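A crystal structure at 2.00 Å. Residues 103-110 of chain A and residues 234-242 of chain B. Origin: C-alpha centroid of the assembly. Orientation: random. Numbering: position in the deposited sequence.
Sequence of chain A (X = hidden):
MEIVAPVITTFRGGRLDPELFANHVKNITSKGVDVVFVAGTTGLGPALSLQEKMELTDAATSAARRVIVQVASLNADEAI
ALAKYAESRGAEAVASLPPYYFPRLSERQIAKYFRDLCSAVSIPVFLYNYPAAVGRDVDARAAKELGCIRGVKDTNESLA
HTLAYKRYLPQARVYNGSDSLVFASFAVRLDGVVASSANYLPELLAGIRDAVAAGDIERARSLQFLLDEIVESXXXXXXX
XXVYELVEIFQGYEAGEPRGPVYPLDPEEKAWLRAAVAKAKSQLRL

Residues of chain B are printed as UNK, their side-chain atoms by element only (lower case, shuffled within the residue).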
# COMPACT_ATOMS: atom_id res chain seq x y z
N PRO A 103 -4.76 14.58 -0.60
CA PRO A 103 -5.42 13.27 -0.69
C PRO A 103 -6.90 13.48 -0.93
O PRO A 103 -7.48 14.47 -0.48
CB PRO A 103 -5.19 12.65 0.71
CG PRO A 103 -4.17 13.52 1.40
CD PRO A 103 -4.36 14.90 0.78
N ARG A 104 -7.50 12.60 -1.70
CA ARG A 104 -8.94 12.59 -1.79
C ARG A 104 -9.58 13.88 -2.35
O ARG A 104 -10.64 14.30 -1.88
CB ARG A 104 -9.55 12.24 -0.42
CG ARG A 104 -9.27 10.79 0.03
CD ARG A 104 -9.92 10.51 1.39
NE ARG A 104 -9.37 11.41 2.41
CZ ARG A 104 -8.81 11.01 3.56
NH1 ARG A 104 -8.77 9.72 3.87
NH2 ARG A 104 -8.33 11.93 4.39
N LEU A 105 -8.96 14.48 -3.35
CA LEU A 105 -9.69 15.39 -4.22
C LEU A 105 -10.78 14.55 -4.90
O LEU A 105 -10.66 13.33 -4.96
CB LEU A 105 -8.73 16.00 -5.25
CG LEU A 105 -7.58 16.84 -4.65
CD1 LEU A 105 -6.71 17.41 -5.73
CD2 LEU A 105 -8.11 17.98 -3.79
N SER A 106 -11.83 15.18 -5.39
CA SER A 106 -12.92 14.45 -6.03
C SER A 106 -12.63 14.18 -7.49
O SER A 106 -11.80 14.86 -8.11
CB SER A 106 -14.25 15.22 -5.89
OG SER A 106 -14.24 16.34 -6.75
N GLU A 107 -13.29 13.18 -8.07
CA GLU A 107 -13.21 12.97 -9.51
C GLU A 107 -13.61 14.22 -10.28
O GLU A 107 -13.01 14.53 -11.32
CB GLU A 107 -14.09 11.77 -9.94
CG GLU A 107 -13.52 10.43 -9.41
CD GLU A 107 -14.29 9.16 -9.89
OE1 GLU A 107 -13.91 8.05 -9.44
OE2 GLU A 107 -15.25 9.27 -10.71
N ARG A 108 -14.63 14.95 -9.81
CA ARG A 108 -15.04 16.18 -10.50
C ARG A 108 -13.89 17.20 -10.53
O ARG A 108 -13.64 17.83 -11.54
CB ARG A 108 -16.30 16.83 -9.89
CG ARG A 108 -16.80 18.04 -10.72
CD ARG A 108 -17.98 18.80 -10.06
NE ARG A 108 -17.48 19.51 -8.89
CZ ARG A 108 -16.89 20.69 -8.92
NH1 ARG A 108 -16.77 21.33 -10.06
NH2 ARG A 108 -16.41 21.22 -7.79
N GLN A 109 -13.17 17.33 -9.42
CA GLN A 109 -12.05 18.29 -9.37
C GLN A 109 -10.93 17.94 -10.34
O GLN A 109 -10.41 18.81 -11.06
CB GLN A 109 -11.53 18.45 -7.95
CG GLN A 109 -12.52 19.20 -7.02
CD GLN A 109 -12.10 19.11 -5.57
OE1 GLN A 109 -11.63 18.06 -5.11
NE2 GLN A 109 -12.31 20.20 -4.80
N ILE A 110 -10.55 16.66 -10.36
CA ILE A 110 -9.51 16.20 -11.29
C ILE A 110 -9.93 16.44 -12.75
O ILE A 110 -9.13 16.86 -13.57
CB ILE A 110 -9.19 14.67 -11.12
CG1 ILE A 110 -8.84 14.31 -9.67
CG2 ILE A 110 -8.08 14.24 -12.07
CD1 ILE A 110 -7.83 15.22 -9.11
N UNK B 234 -18.66 14.47 4.26
CA UNK B 234 -17.77 15.44 3.64
C UNK B 234 -16.74 14.75 2.74
O UNK B 234 -16.48 15.24 1.66
c UNK B 234 -17.07 16.29 4.71
N UNK B 235 -16.16 13.65 3.21
CA UNK B 235 -15.17 12.89 2.41
C UNK B 235 -15.74 12.36 1.12
O UNK B 235 -15.05 12.35 0.09
c UNK B 235 -13.66 12.18 4.26
n UNK B 235 -10.48 11.43 7.62
c UNK B 235 -14.58 11.73 3.20
n UNK B 235 -11.81 9.61 7.11
n UNK B 235 -11.95 11.54 5.84
c UNK B 235 -12.97 11.02 4.94
c UNK B 235 -11.41 10.86 6.85
N UNK B 236 -17.00 11.94 1.17
CA UNK B 236 -17.67 11.44 -0.00
C UNK B 236 -17.64 12.44 -1.14
O UNK B 236 -17.44 12.08 -2.30
c UNK B 236 -20.80 11.16 -1.67
c UNK B 236 -19.12 11.04 0.31
n UNK B 236 -19.64 9.31 -1.46
c UNK B 236 -19.86 10.55 -0.90
c UNK B 236 -20.42 9.17 -2.52
n UNK B 236 -21.13 10.27 -2.67
N UNK B 237 -17.85 13.72 -0.80
CA UNK B 237 -18.04 14.75 -1.82
C UNK B 237 -16.74 15.47 -2.21
O UNK B 237 -16.67 16.19 -3.22
c UNK B 237 -18.66 16.83 -0.41
c UNK B 237 -19.96 16.28 -2.53
c UNK B 237 -20.89 15.24 -3.10
c UNK B 237 -19.17 15.74 -1.35
N UNK B 238 -15.70 15.32 -1.40
CA UNK B 238 -14.43 16.00 -1.66
C UNK B 238 -14.12 16.86 -0.43
O UNK B 238 -14.63 17.98 -0.31
N UNK B 239 -13.33 16.31 0.47
CA UNK B 239 -13.27 16.85 1.84
C UNK B 239 -12.73 18.29 1.88
O UNK B 239 -13.27 19.14 2.56
c UNK B 239 -12.52 16.42 4.17
c UNK B 239 -13.66 16.11 4.92
o UNK B 239 -12.97 17.68 8.14
c UNK B 239 -11.51 17.18 4.77
c UNK B 239 -12.41 15.96 2.74
c UNK B 239 -12.81 17.28 6.82
c UNK B 239 -11.64 17.61 6.10
c UNK B 239 -13.80 16.52 6.23
N UNK B 240 -11.65 18.54 1.17
CA UNK B 240 -10.97 19.86 1.30
C UNK B 240 -11.90 21.03 0.93
O UNK B 240 -11.87 22.08 1.59
c UNK B 240 -9.74 19.88 0.46
N UNK B 241 -12.72 20.85 -0.12
CA UNK B 241 -13.69 21.87 -0.54
C UNK B 241 -14.89 21.84 0.39
O UNK B 241 -15.49 22.88 0.68
c UNK B 241 -14.13 21.63 -2.03
N UNK B 242 -15.26 20.64 0.84
CA UNK B 242 -16.38 20.49 1.74
C UNK B 242 -16.24 21.27 3.09
O UNK B 242 -17.23 21.76 3.62
c UNK B 242 -16.62 19.03 1.99
O HOH W 1 -12.67 13.62 0.12
O HOH W 2 -15.95 18.15 -5.77
O HOH W 3 -11.93 18.56 -2.22

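Position 234 has a single side-chain carbon; its CB comes no closer to the chain A stretch than 9.4 Å, at Arg A104 NE. One carbon is alanine, Ala B234.

Position 235 carries three carbons, a nitrogen, then a carbon bearing two more nitrogens. That terminal group is a guanidinium, so this is Arg B235. Its CA-to-CB bond points sideways, but its end comes nearer and lies flat on the guanidinium of Arg A104, centres 4.2 Å apart and planes at 21°. The stack brings like charges close, with Arg A104 NH2 3.9 Å from Arg B235 NH2.

At 236, one carbon leads to a five-membered ring of three carbons and two nitrogens, an imidazole: His B236, exposed and out of reach.

Position 237 has four carbons, forked at the first, one arm two carbons long. Beta-branching with unequal arms identifies Ile B237. Its CA-to-CB bond points away, and the closest contact is through the backbone: Ser A106 CB lies 3.7 Å from Ile B237 O.

Position 238 has no side-chain atoms and is therefore Gly B238. Its phi/psi of 122/95 would jam a CB against the preceding carbonyl oxygen. An ideal CB would also sit a tight 3.4 Å from Ser A106 CB.

Position 239 shows one carbon, then a six-carbon ring bearing an oxygen, the phenol of Tyr B239. The CA-to-CB bond points sideways and the side chain's end leads away from chain A; the closest contact is from the backbone, Tyr B239 N lying 4.1 Å from Arg A104 O.

Positions 240, 241 and 242 each have one side-chain carbon, giving Ala B240, Ala B241 and Ala B242. The first two point toward chain A, and Ala B241 CB packs 3.6 Å from Gln A109 NE2; the third is out of reach.

No direct hydrogen bond joins the stretches. Water 1 donates to Arg A104 O (2.9 Å) and Arg B235 O (2.7 Å) and accepts from Tyr B239 N (2.8 Å). Water 2 accepts from Ser A106 OG (2.7 Å) and donates to Ile B237 O (3.3 Å). Water 3 donates to Gln A109 OE1 (2.9 Å) and accepts from Ala B241 N (3.2 Å). Gln A109 N donates to Ser A106 OG (3.0 Å), capping the helix, and Ser A106 N donates back to Gln A109 OE1 (2.9 Å); these bonds help hold the two side chains that meet waters 2 and 3. The stretches bury 314 Å², both sides summed, with the arginine stack, Ser A106 close to Gly B238, and Gln A109 on Ala B241; three waters add the polar links.

Chain B (234-242) ARHIGYAAA
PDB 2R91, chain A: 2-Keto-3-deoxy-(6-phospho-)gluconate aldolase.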